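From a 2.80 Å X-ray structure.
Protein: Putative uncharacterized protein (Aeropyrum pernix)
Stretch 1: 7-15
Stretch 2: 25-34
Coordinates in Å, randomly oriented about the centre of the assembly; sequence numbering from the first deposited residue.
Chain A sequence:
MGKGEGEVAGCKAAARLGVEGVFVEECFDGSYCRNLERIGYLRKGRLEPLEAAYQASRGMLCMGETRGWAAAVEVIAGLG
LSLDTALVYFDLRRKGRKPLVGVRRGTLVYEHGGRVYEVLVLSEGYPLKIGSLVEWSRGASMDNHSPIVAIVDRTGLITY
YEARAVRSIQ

Stretch 1 7-15: EVAGCKAAA
Stretch 2 25-34: EECFDGSYCR

The two stretches meet as a short antiparallel pairing that opens into a loop and a helix start, burying 546 Å² in all. Ala 14 (phi/psi -133/136) pairs with Glu 26 (-138/129), their CA atoms 5.0 Å apart, and the register runs on to Ala 15 opposite Glu 25 and Ala 13 opposite Cys 27. Ala 14 is satisfied at both polar backbone atoms: its N donates to Glu 26 O (2.9 Å, 152°), while its O accepts from Glu 25 N (2.8 Å) and Glu 26 N (3.2 Å). Glu 26 O also lies 3.0 Å from Ala 13 CA, a CA-H...O contact supplementing the amide bond. The side chains of Ala 14 and Glu 26 share one face of the sheet, CB to CB 4.2 Å, although the carboxylate end of Glu 26 (chi1 and chi2 both m) leads away.

Before the strand, Val 8 to Cys 11 form a type II turn, with Gly 10 at 98/-24. Phe 28 (chi1 m, chi2 -41°) points toward this stretch: its CE2 lies 3.9 Å from Val 8 CB and 4.0 Å from Ala 14 CB, and Cys 11 O approaches the ring edge, 3.5 Å from CD2.

Asp 29 (chi1 t) caps the helix beginning at Gly 30. Its OD1 accepts from Tyr 32 N (3.2 Å) and, very closely, from Ser 31 OG (2.4 Å). Asp 29 O receives weak bonds from Tyr 32 N (3.3 Å) and Cys 33 N (3.4 Å); Arg 34 N donates to Gly 30 O (2.8 Å).

Tyr 32 (chi1 t, chi2 83°) presents a ring face to Lys 12 CB, 3.8 Å from its centroid, a CH-pi contact; its OH is hydrogen-bonded elsewhere in the structure. Ala 13 CB sits 3.9 Å from Tyr 32 CE2 and 4.3 Å from Cys 33 SG, whose 2.0 Å disulfide to Cys 27 SG ties the helix to the preceding segment.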

# COMPACT_ATOMS: atom_id res chain seq x y z
N GLU A 7 27.22 -43.66 7.56
CA GLU A 7 27.47 -42.47 8.37
C GLU A 7 26.33 -42.26 9.38
O GLU A 7 25.33 -41.60 9.09
CB GLU A 7 27.62 -41.24 7.47
CG GLU A 7 28.22 -39.99 8.13
CD GLU A 7 28.31 -38.80 7.18
OE1 GLU A 7 29.25 -37.99 7.32
OE2 GLU A 7 27.44 -38.69 6.28
N VAL A 8 26.49 -42.85 10.58
CA VAL A 8 25.44 -42.79 11.60
C VAL A 8 25.79 -41.82 12.74
O VAL A 8 24.95 -41.55 13.60
CB VAL A 8 25.12 -44.21 12.19
CG1 VAL A 8 24.95 -45.24 11.06
CG2 VAL A 8 26.19 -44.67 13.17
N ALA A 9 27.02 -41.31 12.73
CA ALA A 9 27.49 -40.36 13.73
C ALA A 9 26.77 -39.00 13.62
O ALA A 9 26.76 -38.38 12.56
CB ALA A 9 29.02 -40.17 13.62
N GLY A 10 26.16 -38.54 14.71
CA GLY A 10 25.51 -37.24 14.72
C GLY A 10 24.00 -37.23 14.50
O GLY A 10 23.32 -36.28 14.89
N CYS A 11 23.48 -38.28 13.86
CA CYS A 11 22.04 -38.45 13.70
C CYS A 11 21.50 -39.10 14.97
O CYS A 11 22.19 -39.90 15.59
CB CYS A 11 21.75 -39.35 12.50
SG CYS A 11 23.09 -39.40 11.30
N LYS A 12 20.28 -38.76 15.35
CA LYS A 12 19.61 -39.46 16.45
C LYS A 12 18.61 -40.46 15.90
O LYS A 12 17.73 -40.93 16.63
CB LYS A 12 18.91 -38.48 17.41
CG LYS A 12 19.83 -37.77 18.39
CD LYS A 12 19.04 -36.70 19.12
CE LYS A 12 19.93 -35.65 19.77
NZ LYS A 12 19.20 -34.37 20.02
N ALA A 13 18.76 -40.79 14.61
CA ALA A 13 17.89 -41.75 13.91
C ALA A 13 18.04 -41.64 12.38
O ALA A 13 18.42 -40.60 11.85
CB ALA A 13 16.44 -41.56 14.30
N ALA A 14 17.73 -42.73 11.68
CA ALA A 14 17.94 -42.79 10.23
C ALA A 14 16.73 -43.35 9.48
O ALA A 14 16.14 -44.34 9.90
CB ALA A 14 19.19 -43.61 9.91
N ALA A 15 16.38 -42.70 8.37
CA ALA A 15 15.10 -42.95 7.71
C ALA A 15 15.18 -42.99 6.18
O ALA A 15 15.99 -42.31 5.57
CB ALA A 15 14.07 -41.90 8.14
N GLU A 25 14.15 -46.25 10.17
CA GLU A 25 14.72 -47.59 10.21
C GLU A 25 15.64 -47.83 11.42
O GLU A 25 15.74 -48.95 11.90
CB GLU A 25 15.42 -47.91 8.88
CG GLU A 25 14.48 -47.79 7.67
CD GLU A 25 15.21 -47.84 6.33
OE1 GLU A 25 16.04 -46.95 6.05
OE2 GLU A 25 14.94 -48.76 5.53
N GLU A 26 16.27 -46.77 11.93
CA GLU A 26 17.21 -46.91 13.06
C GLU A 26 17.05 -45.80 14.10
O GLU A 26 17.06 -44.61 13.76
CB GLU A 26 18.65 -46.89 12.54
CG GLU A 26 19.12 -48.17 11.86
CD GLU A 26 19.39 -49.30 12.85
OE1 GLU A 26 19.67 -49.01 14.03
OE2 GLU A 26 19.32 -50.48 12.43
N CYS A 27 16.93 -46.17 15.38
CA CYS A 27 16.91 -45.17 16.45
C CYS A 27 18.20 -45.23 17.28
O CYS A 27 18.49 -46.23 17.93
CB CYS A 27 15.67 -45.32 17.36
SG CYS A 27 14.09 -44.81 16.60
N PHE A 28 18.97 -44.15 17.26
CA PHE A 28 20.28 -44.15 17.90
C PHE A 28 20.20 -43.47 19.26
O PHE A 28 20.98 -43.78 20.17
CB PHE A 28 21.31 -43.50 17.00
CG PHE A 28 21.28 -44.03 15.60
CD1 PHE A 28 21.11 -45.38 15.38
CD2 PHE A 28 21.41 -43.19 14.51
CE1 PHE A 28 21.07 -45.88 14.11
CE2 PHE A 28 21.38 -43.70 13.22
CZ PHE A 28 21.21 -45.04 13.02
N ASP A 29 19.27 -42.53 19.37
CA ASP A 29 18.92 -41.94 20.65
C ASP A 29 17.48 -42.35 20.94
O ASP A 29 16.56 -41.96 20.23
CB ASP A 29 19.06 -40.42 20.60
CG ASP A 29 18.96 -39.77 21.98
OD1 ASP A 29 17.97 -40.06 22.70
OD2 ASP A 29 19.85 -38.97 22.34
N GLY A 30 17.30 -43.18 21.96
CA GLY A 30 15.99 -43.69 22.29
C GLY A 30 15.04 -42.57 22.69
O GLY A 30 13.92 -42.51 22.20
N SER A 31 15.50 -41.69 23.57
CA SER A 31 14.63 -40.64 24.11
C SER A 31 14.06 -39.81 22.97
O SER A 31 12.91 -39.34 23.04
CB SER A 31 15.39 -39.74 25.09
OG SER A 31 16.58 -39.23 24.50
N TYR A 32 14.87 -39.63 21.94
CA TYR A 32 14.49 -38.84 20.77
C TYR A 32 13.31 -39.48 20.05
O TYR A 32 12.28 -38.83 19.83
CB TYR A 32 15.71 -38.69 19.86
CG TYR A 32 15.45 -38.09 18.49
CD1 TYR A 32 15.40 -36.71 18.31
CD2 TYR A 32 15.32 -38.90 17.37
CE1 TYR A 32 15.19 -36.16 17.06
CE2 TYR A 32 15.12 -38.37 16.12
CZ TYR A 32 15.05 -36.99 15.96
OH TYR A 32 14.85 -36.47 14.71
N CYS A 33 13.44 -40.75 19.71
CA CYS A 33 12.33 -41.49 19.13
C CYS A 33 11.12 -41.55 20.06
O CYS A 33 10.00 -41.24 19.66
CB CYS A 33 12.74 -42.90 18.73
SG CYS A 33 13.40 -42.95 17.07
N ARG A 34 11.34 -41.94 21.31
CA ARG A 34 10.27 -41.95 22.30
C ARG A 34 9.55 -40.60 22.32
O ARG A 34 8.33 -40.55 22.47
CB ARG A 34 10.79 -42.31 23.69
CG ARG A 34 10.96 -43.81 23.92
CD ARG A 34 11.12 -44.15 25.41
NE ARG A 34 12.25 -43.44 25.99
CZ ARG A 34 13.52 -43.77 25.75
NH1 ARG A 34 13.81 -44.78 24.94
NH2 ARG A 34 14.50 -43.07 26.32